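Local coordinates for macromomycin (Streptomyces macromomyceticus, PDB 2MCM), which binds non-covalently, as an apoprotein, the cytotoxic and mutagenic chromophore of the antibiotic auromomycin, which intercalates weakly into DNA and causes single- and double-strand breaks, at residues Pro2-Thr7 with Ala95-Asp100; Ala37-Gly42 with Ala74-Asp79; Ala48-Asp53 with Ala64-His69. All coordinates share one frame; numbering follows the deposited sequence.

How the interactions relate
Two of the three contacts bridge the sheets of the beta sandwich, and one lies off to its side in the ribbons of the smaller lobe. Interactions 1 and 3, with centres about 12 Å apart, share one interior: A95 CB meets L66 CD2 at 3.9 Å. Interaction 2 lies about 17 Å from interaction 1 and 16 Å from interaction 3, centre to centre, and joins interaction 3 where V75 CG2 packs on A48 CB at 3.8 Å. Strand 30-40 pairs with both 93-98 and 52-55, which ties all three together. In this family the chromophore cleft lies between barrel and ribbons; here no chromophore is bound.

Interaction 1 of 3, residues Pro2-Thr7 with Ala95-Asp100; sequences PGVTVT and AGLGSD
V6 straddles the methyl group of A95 with both of its branches, CG2 standing 4.0 Å from A95 CB and CG1 4.1 Å from that same carbon. With CG1 anti to the backbone N (chi1 177°), the two methyls spread as a fork over the smaller alanine, and CG2 also comes within 3.8 Å of A95 O. Two residues earlier on the same face of the strand, V4 meets L97 in a different manner: the two side chains run antiparallel, side by side, with V4 CG2 beside L97 CD2 at 3.8 Å. Both V4 and L97 were modelled in two conformers, so this second meeting is the less certain of the pair.

The strands belong to opposite sheets of an immunoglobulin-like sandwich. Strand 3-7 is an edge of the three-stranded sheet and bonds along its backbone to strand 16-23, whereas 93-98 sits between 30-40 and 104-109. The backbones come close for facing sheets, 6.9 Å between V4 CA and G96 CA, where the partners on strand 93-98 include a glycine and an alanine. V4 also touches A105, while V6 touches I109.

No hydrogen bond crosses between the two segments. The polar V6 N is instead taken up by Q107 OE1, and the contact itself is hydrophobic, made by methyl groups that are mostly buried.

Interaction 2 of 3, residues Ala37-Gly42 with Ala74-Asp79; sequences AVVEPG and AVVGAD. Unlike the reference sequence in segment 74-79: D79 (reference Asn). With CA (calcium ion), chain B.
A classic beta bulge at V39 and E40, opposite strand 43-47, accompanies a corner in the chain of strand 30-40, and V39 there meets A74 and V76 of strand 71-76. The valine divides its two branches between the two partners. CG2 meets V76 CG1 at 3.9 Å, the valines crossing obliquely, while CG1 approaches A74 CB more loosely, at 4.3 Å. A chi1 of -65° sets V39 CG1 anti to its own carbonyl carbon and CG2 between the backbone N and that carbon, which directs CG1 to A74 and CG2 to V76. V76 takes almost the same rotamer, presenting a single methyl in return.

Neighbouring side chains extend this apolar patch: V86 touches both V39 and A74, and W83 also lies against V39.

The fold explains why such distant stretches of chain meet here. Strand 43-47 pairs with 30-40 on one flank and with 71-76 on the other, and the sheet curls, so that V39 and A74, two strands apart, face each other, their CA atoms 8.2 Å apart. The disulfide between C36 and C46 ties the first of these pairings just before the segment begins, and V75 bonds through its backbone to C46 in the second.

E40, the other bulge residue, takes no part in the valine packing. Its carboxylate grips a calcium ion with both oxygens, OE1 at 2.5 Å and OE2 at 2.4 Å from the metal, and water 1 is a further ligand at 2.5 Å from the calcium. E40 OE2 also has a second partner in W83 NE1, a hydrogen bond that helps to fix the rotation of the carboxylate beside the metal.

Interaction 3 of 3, residues Ala48-Asp53 with Ala64-His69; sequences ATTSTD and AQLKVH. With MRD ((4R)-2-methylpentane-2,4-diol), chain D.
The hydroxyl O2 of a bound methylpentanediol, probably from the crystallisation liquor, is gripped from both segments at once. It donates to T50 O at 2.9 Å and accepts from K67 N at 3.0 Å, the latter bond almost straight at 174°. The diol thus joins two backbone groups between which no direct hydrogen bond forms.

T50 is the side chain that carries the protein's own part of the contact. Its CG2 comes at the edge of the H69 imidazole, near the ring plane, 3.5 Å from H69 CE1, and also touches the carbonyl oxygen of K67. With chi1 at 55°, CG2 is anti to the carbonyl carbon of T50, and the hydroxyl turns instead to water 2. That water, 2.9 Å from T50 OG1, sits in the plane of the H69 ring at 2.9 Å from H69 ND1, so a second bridge runs beside the methyl contact and limits the turning of both groups. L66 CD1 comes close to T50 O, at 3.3 Å, the oxygen that also accepts from the diol.

S51 OG bonds to V33 O, and H69 O receives Q35 NE2, so both segments lean on strand 30-40. L66 meanwhile bonds by its backbone to V18 in the other sheet. Strand 62-68 is an outermost strand of the three-stranded sheet of an immunoglobulin-like sandwich, and here its edge meets the chain leading into strand 52-55 of the other sheet, with the diol and a water bridging the two in this crystal.

Interaction 1 of 3, residues Pro2-Thr7 with Ala95-Asp100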
loop_
_atom_site.group_PDB
_atom_site.type_symbol
_atom_site.label_atom_id
_atom_site.label_comp_id
_atom_site.label_asym_id
_atom_site.label_seq_id
_atom_site.Cartn_x
_atom_site.Cartn_y
_atom_site.Cartn_z
ATOM N N PRO A 2 -7.851 9.117 9.243
ATOM C CA PRO A 2 -7.535 8.514 7.945
ATOM C C PRO A 2 -8.567 7.628 7.326
ATOM O O PRO A 2 -9.135 6.723 7.953
ATOM C CB PRO A 2 -6.189 7.799 8.092
ATOM C CG PRO A 2 -5.645 8.265 9.397
ATOM C CD PRO A 2 -6.790 8.848 10.205
ATOM N N GLY A 3 -8.753 7.842 6.009
ATOM C CA GLY A 3 -9.678 6.985 5.244
ATOM C C GLY A 3 -8.979 6.857 3.832
ATOM O O GLY A 3 -8.327 7.836 3.457
ATOM N N VAL A 4 -9.200 5.715 3.249
ATOM C CA VAL A 4 -8.547 5.555 1.905
ATOM C C VAL A 4 -9.559 4.843 0.991
ATOM O O VAL A 4 -10.371 4.015 1.454
ATOM C CB VAL A 4 -7.280 4.683 2.049
ATOM C CG1 VAL A 4 -7.639 3.212 2.195
ATOM C CG2 VAL A 4 -6.347 4.895 0.849
ATOM N N THR A 5 -9.455 5.132 -0.269
ATOM C CA THR A 5 -10.238 4.470 -1.309
ATOM C C THR A 5 -9.197 4.094 -2.405
ATOM O O THR A 5 -8.301 4.908 -2.628
ATOM C CB THR A 5 -11.276 5.518 -1.881
ATOM O OG1 THR A 5 -12.184 4.589 -2.624
ATOM C CG2 THR A 5 -10.728 6.582 -2.762
ATOM N N VAL A 6 -9.277 2.907 -2.895
ATOM C CA VAL A 6 -8.370 2.432 -4.002
ATOM C C VAL A 6 -9.275 2.143 -5.195
ATOM O O VAL A 6 -10.231 1.369 -5.034
ATOM C CB VAL A 6 -7.617 1.228 -3.551
ATOM C CG1 VAL A 6 -6.721 0.637 -4.682
ATOM C CG2 VAL A 6 -6.751 1.435 -2.312
ATOM N N THR A 7 -8.948 2.787 -6.331
ATOM C CA THR A 7 -9.815 2.568 -7.510
ATOM C C THR A 7 -9.018 2.251 -8.764
ATOM O O THR A 7 -8.109 3.029 -9.043
ATOM C CB THR A 7 -10.521 3.974 -7.814
ATOM O OG1 THR A 7 -11.230 4.370 -6.613
ATOM C CG2 THR A 7 -11.458 3.821 -9.014
ATOM N N ALA A 95 -3.590 -2.313 -0.772
ATOM C CA ALA A 95 -2.934 -1.071 -1.201
ATOM C C ALA A 95 -3.352 -0.047 -0.113
ATOM O O ALA A 95 -4.507 -0.036 0.335
ATOM C CB ALA A 95 -3.374 -0.608 -2.584
ATOM N N GLY A 96 -2.380 0.785 0.316
ATOM C CA GLY A 96 -2.801 1.744 1.354
ATOM C C GLY A 96 -1.618 2.630 1.651
ATOM O O GLY A 96 -0.654 2.652 0.839
ATOM N N LEU A 97 -1.657 3.385 2.719
ATOM C CA LEU A 97 -0.596 4.294 3.107
ATOM C C LEU A 97 -0.454 4.413 4.619
ATOM O O LEU A 97 -1.452 4.179 5.297
ATOM C CB LEU A 97 -0.867 5.613 2.386
ATOM C CG LEU A 97 -1.952 6.536 2.879
ATOM C CD1 LEU A 97 -1.966 7.858 2.139
ATOM C CD2 LEU A 97 -3.329 5.895 2.898
ATOM N N GLY A 98 0.779 4.669 5.048
ATOM C CA GLY A 98 0.945 4.803 6.514
ATOM C C GLY A 98 2.160 5.676 6.758
ATOM O O GLY A 98 3.101 5.716 5.948
ATOM N N SER A 99 2.174 6.345 7.889
ATOM C CA SER A 99 3.299 7.185 8.307
ATOM C C SER A 99 4.239 6.347 9.183
ATOM O O SER A 99 4.015 5.191 9.448
ATOM C CB SER A 99 2.780 8.414 9.039
ATOM O OG SER A 99 2.358 7.934 10.376
ATOM N N ASP A 100 5.330 7.007 9.627
ATOM C CA ASP A 100 6.308 6.306 10.485
ATOM C C ASP A 100 5.690 5.940 11.849
ATOM O O ASP A 100 6.288 5.078 12.506
ATOM C CB ASP A 100 7.577 7.126 10.626
ATOM C CG ASP A 100 8.338 7.140 9.277
ATOM O OD1 ASP A 100 8.337 6.124 8.578
ATOM O OD2 ASP A 100 8.968 8.162 8.942
#

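Interaction 2 of 3, residues Ala37-Gly42 with Ala74-Asp79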
loop_
_atom_site.group_PDB
_atom_site.type_symbol
_atom_site.label_atom_id
_atom_site.label_comp_id
_atom_site.label_asym_id
_atom_site.label_seq_id
_atom_site.Cartn_x
_atom_site.Cartn_y
_atom_site.Cartn_z
ATOM N N ALA A 37 1.071 -7.257 2.336
ATOM C CA ALA A 37 0.311 -8.449 2.739
ATOM C C ALA A 37 0.913 -8.847 4.084
ATOM O O ALA A 37 1.977 -8.434 4.433
ATOM C CB ALA A 37 0.525 -9.614 1.760
ATOM N N VAL A 38 0.134 -9.690 4.789
ATOM C CA VAL A 38 0.657 -10.226 6.080
ATOM C C VAL A 38 1.431 -11.487 5.681
ATOM O O VAL A 38 0.859 -12.469 5.135
ATOM C CB VAL A 38 -0.519 -10.507 7.065
ATOM C CG1 VAL A 38 0.071 -11.259 8.272
ATOM C CG2 VAL A 38 -1.195 -9.257 7.524
ATOM N N VAL A 39 2.743 -11.420 5.927
ATOM C CA VAL A 39 3.567 -12.586 5.516
ATOM C C VAL A 39 3.594 -13.597 6.651
ATOM O O VAL A 39 3.608 -14.805 6.419
ATOM C CB VAL A 39 4.908 -12.165 4.906
ATOM C CG1 VAL A 39 4.593 -11.398 3.589
ATOM C CG2 VAL A 39 5.830 -11.391 5.768
ATOM N N GLU A 40 3.596 -13.044 7.844
ATOM C CA GLU A 40 3.579 -13.819 9.078
ATOM C C GLU A 40 2.855 -12.984 10.113
ATOM O O GLU A 40 2.991 -11.742 10.222
ATOM C CB GLU A 40 4.990 -14.210 9.527
ATOM C CG GLU A 40 5.866 -14.795 8.423
ATOM C CD GLU A 40 6.818 -15.906 8.692
ATOM O OE1 GLU A 40 6.584 -16.855 9.419
ATOM O OE2 GLU A 40 7.908 -15.784 8.012
ATOM N N PRO A 41 2.070 -13.729 10.912
ATOM C CA PRO A 41 1.254 -13.073 11.935
ATOM C C PRO A 41 2.098 -12.023 12.595
ATOM O O PRO A 41 3.232 -12.307 13.031
ATOM C CB PRO A 41 0.774 -14.257 12.765
ATOM C CG PRO A 41 0.579 -15.339 11.672
ATOM C CD PRO A 41 1.813 -15.167 10.789
ATOM N N GLY A 42 1.608 -10.798 12.596
ATOM C CA GLY A 42 2.267 -9.625 13.165
ATOM C C GLY A 42 3.338 -9.005 12.268
ATOM O O GLY A 42 3.909 -7.923 12.624
ATOM N N ALA A 74 8.366 -9.453 -1.278
ATOM C CA ALA A 74 8.070 -8.591 -0.112
ATOM C C ALA A 74 9.341 -8.304 0.692
ATOM O O ALA A 74 10.203 -9.201 0.748
ATOM C CB ALA A 74 7.062 -9.333 0.763
ATOM N N VAL A 75 9.392 -7.078 1.222
ATOM C CA VAL A 75 10.495 -6.709 2.139
ATOM C C VAL A 75 9.797 -6.443 3.524
ATOM O O VAL A 75 8.608 -6.036 3.460
ATOM C CB VAL A 75 11.362 -5.569 1.675
ATOM C CG1 VAL A 75 11.893 -5.847 0.255
ATOM C CG2 VAL A 75 10.583 -4.257 1.622
ATOM N N VAL A 76 10.516 -6.775 4.581
ATOM C CA VAL A 76 9.936 -6.556 5.951
ATOM C C VAL A 76 10.836 -5.692 6.802
ATOM O O VAL A 76 12.067 -5.638 6.617
ATOM C CB VAL A 76 9.737 -7.964 6.600
ATOM C CG1 VAL A 76 8.643 -8.764 5.919
ATOM C CG2 VAL A 76 11.024 -8.755 6.702
ATOM N N GLY A 77 10.269 -5.000 7.785
ATOM C CA GLY A 77 11.061 -4.190 8.720
ATOM C C GLY A 77 11.386 -2.844 8.110
ATOM O O GLY A 77 11.003 -2.542 6.987
ATOM N N ALA A 78 12.150 -2.064 8.888
ATOM C CA ALA A 78 12.534 -0.707 8.460
ATOM C C ALA A 78 13.754 -0.653 7.581
ATOM O O ALA A 78 13.989 0.335 6.856
ATOM C CB ALA A 78 12.727 0.141 9.735
ATOM N N ASP A 79 14.527 -1.701 7.607
ATOM C CA ASP A 79 15.760 -1.759 6.771
ATOM C C ASP A 79 15.456 -2.382 5.421
ATOM O O ASP A 79 16.339 -2.479 4.535
ATOM C CB ASP A 79 16.933 -2.233 7.618
ATOM C CG ASP A 79 17.051 -1.381 8.886
ATOM O OD1 ASP A 79 17.595 -0.264 8.929
ATOM O OD2 ASP A 79 16.527 -1.844 9.924
HETATM CA CA CA B . 8.870 -17.772 8.843
HETATM O O HOH W 1 7.294 -19.014 10.351
#

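Interaction 3 of 3, residues Ala48-Asp53 with Ala64-His69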
loop_
_atom_site.group_PDB
_atom_site.type_symbol
_atom_site.label_atom_id
_atom_site.label_comp_id
_atom_site.label_asym_id
_atom_site.label_seq_id
_atom_site.Cartn_x
_atom_site.Cartn_y
_atom_site.Cartn_z
ATOM N N ALA A 48 8.817 -3.077 -2.224
ATOM C CA ALA A 48 9.634 -1.860 -2.163
ATOM C C ALA A 48 9.856 -1.328 -3.578
ATOM O O ALA A 48 10.162 -0.125 -3.623
ATOM C CB ALA A 48 10.991 -2.177 -1.476
ATOM N N THR A 49 9.651 -2.105 -4.599
ATOM C CA THR A 49 9.909 -1.560 -5.979
ATOM C C THR A 49 8.834 -0.640 -6.439
ATOM O O THR A 49 9.105 0.233 -7.317
ATOM C CB THR A 49 10.140 -2.737 -7.006
ATOM O OG1 THR A 49 8.859 -3.369 -7.284
ATOM C CG2 THR A 49 11.158 -3.749 -6.468
ATOM N N THR A 50 7.615 -0.739 -5.934
ATOM C CA THR A 50 6.564 0.127 -6.392
ATOM C C THR A 50 6.079 1.159 -5.353
ATOM O O THR A 50 5.233 1.956 -5.645
ATOM C CB THR A 50 5.305 -0.661 -6.926
ATOM O OG1 THR A 50 4.942 -1.546 -5.799
ATOM C CG2 THR A 50 5.600 -1.565 -8.153
ATOM N N SER A 51 6.673 1.074 -4.158
ATOM C CA SER A 51 6.205 2.010 -3.099
ATOM C C SER A 51 6.688 3.399 -3.361
ATOM O O SER A 51 7.691 3.621 -4.114
ATOM C CB SER A 51 6.741 1.410 -1.800
ATOM O OG SER A 51 6.332 2.204 -0.724
ATOM N N THR A 52 5.993 4.386 -2.839
ATOM C CA THR A 52 6.389 5.762 -3.055
ATOM C C THR A 52 6.068 6.599 -1.835
ATOM O O THR A 52 5.168 6.133 -1.061
ATOM C CB THR A 52 5.692 6.311 -4.338
ATOM O OG1 THR A 52 6.419 7.588 -4.544
ATOM C CG2 THR A 52 4.195 6.535 -4.168
ATOM N N ASP A 53 6.622 7.738 -1.646
ATOM C CA ASP A 53 6.324 8.625 -0.482
ATOM C C ASP A 53 5.605 9.832 -0.950
ATOM O O ASP A 53 6.074 10.487 -1.951
ATOM C CB ASP A 53 7.616 9.080 0.253
ATOM C CG ASP A 53 8.175 8.019 1.144
ATOM O OD1 ASP A 53 7.625 6.951 1.335
ATOM O OD2 ASP A 53 9.282 8.272 1.697
ATOM N N ALA A 64 -2.590 9.418 -5.089
ATOM C CA ALA A 64 -1.402 8.870 -5.728
ATOM C C ALA A 64 -1.699 7.666 -6.594
ATOM O O ALA A 64 -2.589 6.863 -6.335
ATOM C CB ALA A 64 -0.426 8.393 -4.614
ATOM N N GLN A 65 -0.859 7.522 -7.612
ATOM C CA GLN A 65 -0.922 6.358 -8.508
ATOM C C GLN A 65 0.007 5.311 -7.955
ATOM O O GLN A 65 1.168 5.665 -7.576
ATOM C CB GLN A 65 -0.523 6.739 -9.968
ATOM C CG GLN A 65 -1.585 7.644 -10.576
ATOM C CD GLN A 65 -1.383 7.731 -12.096
ATOM O OE1 GLN A 65 -0.456 7.204 -12.731
ATOM N NE2 GLN A 65 -2.321 8.472 -12.658
ATOM N N LEU A 66 -0.362 4.072 -7.991
ATOM C CA LEU A 66 0.415 2.959 -7.533
ATOM C C LEU A 66 0.313 1.802 -8.535
ATOM O O LEU A 66 -0.824 1.455 -8.859
ATOM C CB LEU A 66 -0.109 2.516 -6.098
ATOM C CG LEU A 66 0.566 1.290 -5.540
ATOM C CD1 LEU A 66 2.007 1.504 -5.167
ATOM C CD2 LEU A 66 -0.206 0.773 -4.295
ATOM N N LYS A 67 1.458 1.271 -8.963
ATOM C CA LYS A 67 1.366 0.109 -9.880
ATOM C C LYS A 67 1.298 -1.153 -9.044
ATOM O O LYS A 67 2.241 -1.351 -8.192
ATOM C CB LYS A 67 2.599 0.148 -10.811
ATOM C CG LYS A 67 2.312 -0.788 -12.013
ATOM C CD LYS A 67 3.453 -0.725 -13.052
ATOM C CE LYS A 67 3.616 0.675 -13.622
ATOM N NZ LYS A 67 4.606 0.663 -14.802
ATOM N N VAL A 68 0.335 -2.022 -9.228
ATOM C CA VAL A 68 0.234 -3.253 -8.415
ATOM C C VAL A 68 0.544 -4.481 -9.234
ATOM O O VAL A 68 0.420 -4.487 -10.482
ATOM C CB VAL A 68 -1.172 -3.419 -7.748
ATOM C CG1 VAL A 68 -1.371 -2.275 -6.745
ATOM C CG2 VAL A 68 -2.271 -3.515 -8.795
ATOM N N HIS A 69 0.957 -5.522 -8.562
ATOM C CA HIS A 69 1.345 -6.781 -9.212
ATOM C C HIS A 69 0.736 -7.967 -8.467
ATOM O O HIS A 69 0.517 -7.945 -7.259
ATOM C CB HIS A 69 2.889 -6.928 -9.241
ATOM C CG HIS A 69 3.564 -5.803 -10.016
ATOM N ND1 HIS A 69 3.999 -4.639 -9.546
ATOM C CD2 HIS A 69 3.784 -5.778 -11.369
ATOM C CE1 HIS A 69 4.503 -3.894 -10.547
ATOM N NE2 HIS A 69 4.378 -4.594 -11.667
HETATM C C1 MRD D . 3.739 4.055 -9.686
HETATM C C2 MRD D . 4.603 3.770 -8.562
HETATM O O2 MRD D . 4.060 2.501 -8.278
HETATM C CM MRD D . 4.495 4.855 -7.464
HETATM C C3 MRD D . 6.045 3.702 -8.890
HETATM C C4 MRD D . 6.455 2.903 -10.106
HETATM O O4 MRD D . 6.212 1.485 -9.882
HETATM C C5 MRD D . 7.981 3.057 -10.230
HETATM O O HOH W 2 3.696 -4.050 -6.718
#